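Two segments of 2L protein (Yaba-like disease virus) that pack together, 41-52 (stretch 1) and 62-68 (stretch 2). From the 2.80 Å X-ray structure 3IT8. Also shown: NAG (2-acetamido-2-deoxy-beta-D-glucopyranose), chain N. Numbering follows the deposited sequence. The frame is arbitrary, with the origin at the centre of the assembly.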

# COMPACT_ATOMS: atom_id res chain seq x y z
N HIS D 41 -48.53 -2.55 22.47
CA HIS D 41 -47.23 -2.78 21.86
C HIS D 41 -47.47 -3.57 20.57
O HIS D 41 -48.59 -4.03 20.33
N GLY D 42 -46.46 -3.73 19.72
CA GLY D 42 -46.67 -4.46 18.49
C GLY D 42 -46.65 -5.97 18.60
O GLY D 42 -46.14 -6.52 19.58
N ASN D 43 -47.21 -6.65 17.60
CA ASN D 43 -47.23 -8.12 17.54
C ASN D 43 -46.90 -8.55 16.14
O ASN D 43 -47.35 -7.93 15.17
N VAL D 44 -46.12 -9.62 16.01
CA VAL D 44 -45.79 -10.09 14.67
C VAL D 44 -46.97 -10.90 14.21
O VAL D 44 -47.33 -11.88 14.85
N ASN D 45 -47.59 -10.48 13.11
CA ASN D 45 -48.75 -11.19 12.59
C ASN D 45 -48.33 -12.19 11.54
O ASN D 45 -48.95 -13.23 11.36
N PHE D 46 -47.26 -11.87 10.83
CA PHE D 46 -46.80 -12.75 9.77
C PHE D 46 -45.29 -12.81 9.72
O PHE D 46 -44.59 -11.82 9.97
N ARG D 47 -44.79 -13.98 9.38
CA ARG D 47 -43.36 -14.19 9.22
C ARG D 47 -43.14 -15.24 8.14
O ARG D 47 -43.57 -16.38 8.30
N ALA D 48 -42.49 -14.87 7.05
CA ALA D 48 -42.23 -15.83 5.97
C ALA D 48 -41.48 -17.04 6.53
O ALA D 48 -40.54 -16.90 7.32
N ASP D 49 -41.91 -18.23 6.11
CA ASP D 49 -41.31 -19.49 6.55
C ASP D 49 -39.82 -19.61 6.21
O ASP D 49 -39.07 -20.26 6.93
N TRP D 50 -39.39 -19.00 5.11
CA TRP D 50 -38.00 -19.09 4.69
C TRP D 50 -37.02 -18.14 5.36
O TRP D 50 -35.81 -18.27 5.20
N PHE D 51 -37.55 -17.18 6.12
CA PHE D 51 -36.70 -16.20 6.76
C PHE D 51 -36.40 -16.49 8.22
O PHE D 51 -37.26 -16.35 9.08
N ASN D 52 -35.17 -16.90 8.52
CA ASN D 52 -34.77 -17.16 9.90
C ASN D 52 -34.12 -15.84 10.35
O ASN D 52 -32.96 -15.55 10.01
N ASN D 62 -35.80 -5.86 18.29
CA ASN D 62 -37.01 -5.34 18.93
C ASN D 62 -38.11 -5.26 17.89
O ASN D 62 -38.79 -4.24 17.78
N ASP D 63 -38.28 -6.33 17.13
CA ASP D 63 -39.28 -6.36 16.09
C ASP D 63 -39.17 -5.07 15.31
O ASP D 63 -40.10 -4.26 15.29
N TYR D 64 -38.00 -4.87 14.69
CA TYR D 64 -37.74 -3.70 13.86
C TYR D 64 -37.96 -2.37 14.56
O TYR D 64 -38.39 -1.39 13.93
N ASN D 65 -37.66 -2.32 15.86
CA ASN D 65 -37.85 -1.10 16.64
C ASN D 65 -39.26 -0.58 16.43
O ASN D 65 -39.47 0.64 16.39
N PHE D 66 -40.24 -1.49 16.30
CA PHE D 66 -41.62 -1.09 16.07
C PHE D 66 -42.24 -0.18 17.13
O PHE D 66 -42.80 0.86 16.81
N ASN D 67 -42.15 -0.58 18.40
CA ASN D 67 -42.72 0.23 19.45
C ASN D 67 -42.13 1.62 19.38
O ASN D 67 -42.86 2.60 19.51
N PHE D 68 -40.82 1.72 19.17
CA PHE D 68 -40.17 3.03 19.08
C PHE D 68 -40.79 3.88 17.99
O PHE D 68 -41.24 5.00 18.23

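The contact is small, 282 Å² summed over both sides, and it sets a strand (41-47) against a helical segment (62-68) that runs nearly antiparallel to it, at 151°, with the two axes 7.6 Å apart at their closest. Two residues cover the most surface, G42 on the strand and Y64 on stretch 2, each giving 45 Å², and they work by contrary means: one offers bare backbone, the other a long reach.

G42 lets the helix come close. A CB built here in ideal geometry would point toward the helix and lie 2.5 Å from F66 CD2, a clash, so the space a side chain would need is taken by the ring of F66. That phenylalanine, chi1 t, points toward the strand, and its CD2 rests 3.7 Å from G42 CA. The same glycine supplies the one hydrogen bond across the interface: G42 N donates to N67 OD1 at 3.0 Å with an angle of 165°, close to straight. N67 leaves its backbone sideways, but with chi1 m its amide end comes nearer the strand, where OD1 also lies 3.6 Å from both CA and CB of H41. The imidazole of H41, chi1 p, leads away, so this residue meets the helix near its backbone.

Y64 reaches in from the other part of the segment. Its CA-to-CB bond points sideways, yet with chi1 m the end of the side chain comes nearer stretch 1, and the hydroxyl becomes the meeting point of two residues. R47 also starts sideways and bends back through chi1 t and chi2 p, bringing NH1 to 3.5 Å from Y64 OH, near the plane of the tyrosine ring and at its edge. F51, chi1 t, points toward the helix from just past the strand and places CE2 4.1 Å from Y64 OH. F51 closes a type I turn from A48, with F51 N donating to A48 O at 3.2 Å. The tyrosine hydroxyl is hydrogen-bonded elsewhere in the structure.

A further contact joins D63 and V44: D63, chi1 m, points toward the strand and sets OD1 3.6 Å from V44 CG2, a carboxylate against a methyl; V44 is chi1 t. N43 points away from the helix.

N52 lies beyond reach of the helix and carries the sugar instead, its ND2 bonded covalently to NAG C1 at 1.5 Å; a weak hydrogen bond returns from NAG N2 to N52 OD1 at 3.1 Å.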

# COMPACT_ATOMS: atom_id res chain seq x y z
CB HIS D 41 -46.28 -3.51 22.83
CG HIS D 41 -46.59 -4.96 23.05
ND1 HIS D 41 -46.09 -5.66 24.12
CD2 HIS D 41 -47.31 -5.84 22.33
CE1 HIS D 41 -46.47 -6.92 24.04
NE2 HIS D 41 -47.22 -7.06 22.96
CB ASN D 43 -48.61 -8.69 17.86
CG ASN D 43 -49.02 -8.47 19.29
OD1 ASN D 43 -48.22 -8.64 20.22
ND2 ASN D 43 -50.28 -8.09 19.48
CB VAL D 44 -44.56 -11.00 14.68
CG1 VAL D 44 -44.32 -11.54 13.29
CG2 VAL D 44 -43.35 -10.22 15.15
CB ASN D 45 -49.74 -10.21 11.96
CG ASN D 45 -50.04 -9.03 12.83
OD1 ASN D 45 -50.33 -9.18 14.02
ND2 ASN D 45 -49.97 -7.84 12.25
CB PHE D 46 -47.32 -12.25 8.43
CG PHE D 46 -46.92 -13.11 7.28
CD1 PHE D 46 -47.74 -14.14 6.85
CD2 PHE D 46 -45.70 -12.91 6.63
CE1 PHE D 46 -47.35 -14.96 5.80
CE2 PHE D 46 -45.30 -13.72 5.58
CZ PHE D 46 -46.13 -14.75 5.16
CB ARG D 47 -42.72 -14.67 10.50
CG ARG D 47 -41.24 -14.92 10.31
CD ARG D 47 -40.47 -13.61 10.28
NE ARG D 47 -39.97 -13.28 11.62
CZ ARG D 47 -39.84 -12.05 12.10
NH1 ARG D 47 -40.18 -11.00 11.36
NH2 ARG D 47 -39.36 -11.86 13.33
CB ALA D 48 -41.43 -15.18 4.87
CB ASP D 49 -42.08 -20.66 5.94
CG ASP D 49 -42.26 -20.52 4.43
OD1 ASP D 49 -42.97 -19.58 4.00
OD2 ASP D 49 -41.67 -21.33 3.68
CB TRP D 50 -37.88 -18.91 3.18
CG TRP D 50 -38.50 -17.66 2.63
CD1 TRP D 50 -39.77 -17.53 2.13
CD2 TRP D 50 -37.87 -16.38 2.48
NE1 TRP D 50 -39.96 -16.24 1.67
CE2 TRP D 50 -38.82 -15.52 1.88
CE3 TRP D 50 -36.60 -15.88 2.80
CZ2 TRP D 50 -38.53 -14.18 1.59
CZ3 TRP D 50 -36.32 -14.56 2.51
CH2 TRP D 50 -37.28 -13.72 1.91
CB PHE D 51 -37.35 -14.82 6.62
CG PHE D 51 -36.47 -13.69 7.08
CD1 PHE D 51 -35.34 -13.33 6.34
CD2 PHE D 51 -36.78 -12.97 8.23
CE1 PHE D 51 -34.53 -12.26 6.75
CE2 PHE D 51 -35.97 -11.90 8.65
CZ PHE D 51 -34.85 -11.55 7.90
CB ASN D 52 -33.75 -18.32 9.98
CG ASN D 52 -33.11 -18.45 11.36
OD1 ASN D 52 -32.39 -17.56 11.79
ND2 ASN D 52 -33.39 -19.53 12.08
CB ASN D 62 -36.79 -3.93 19.47
CG ASN D 62 -35.51 -3.79 20.24
OD1 ASN D 62 -34.74 -4.74 20.35
ND2 ASN D 62 -35.27 -2.61 20.77
CB ASP D 63 -40.67 -6.50 16.69
CG ASP D 63 -40.81 -7.75 17.51
OD1 ASP D 63 -40.55 -8.85 16.98
OD2 ASP D 63 -41.18 -7.64 18.70
CB TYR D 64 -38.62 -3.74 12.60
CG TYR D 64 -38.53 -5.03 11.82
CD1 TYR D 64 -39.03 -6.23 12.34
CD2 TYR D 64 -37.91 -5.07 10.56
CE1 TYR D 64 -38.93 -7.41 11.65
CE2 TYR D 64 -37.80 -6.25 9.85
CZ TYR D 64 -38.31 -7.43 10.40
OH TYR D 64 -38.22 -8.61 9.69
CB ASN D 65 -36.85 -0.03 16.21
CG ASN D 65 -35.42 -0.44 16.42
OD1 ASN D 65 -34.61 -0.38 15.50
ND2 ASN D 65 -35.09 -0.85 17.64
CB PHE D 66 -42.53 -2.30 15.91
CG PHE D 66 -43.93 -1.95 15.55
CD1 PHE D 66 -44.28 -1.67 14.24
CD2 PHE D 66 -44.89 -1.82 16.54
CE1 PHE D 66 -45.57 -1.27 13.92
CE2 PHE D 66 -46.19 -1.41 16.22
CZ PHE D 66 -46.53 -1.14 14.91
CB ASN D 67 -42.44 -0.39 20.83
CG ASN D 67 -42.97 -1.80 20.94
OD1 ASN D 67 -43.99 -2.14 20.35
ND2 ASN D 67 -42.28 -2.64 21.70
CB PHE D 68 -38.68 2.89 18.81
CG PHE D 68 -38.03 4.17 18.40
CD1 PHE D 68 -37.58 5.08 19.35
CD2 PHE D 68 -37.88 4.50 17.04
CE1 PHE D 68 -37.00 6.28 18.99
CE2 PHE D 68 -37.30 5.71 16.66
CZ PHE D 68 -36.86 6.61 17.64
C1 NAG N . -32.48 -20.66 12.19
C2 NAG N . -31.47 -20.45 13.37
C3 NAG N . -30.87 -21.75 13.97
C4 NAG N . -31.90 -22.87 14.05
C5 NAG N . -32.49 -23.02 12.67
C6 NAG N . -33.38 -24.22 12.49
C7 NAG N . -29.12 -20.13 12.85
C8 NAG N . -28.77 -20.93 11.60
N2 NAG N . -30.36 -19.62 12.92
O3 NAG N . -30.33 -21.50 15.26
O4 NAG N . -31.27 -24.08 14.46
O5 NAG N . -33.27 -21.85 12.38
O6 NAG N . -33.77 -24.34 11.13
O7 NAG N . -28.29 -19.99 13.74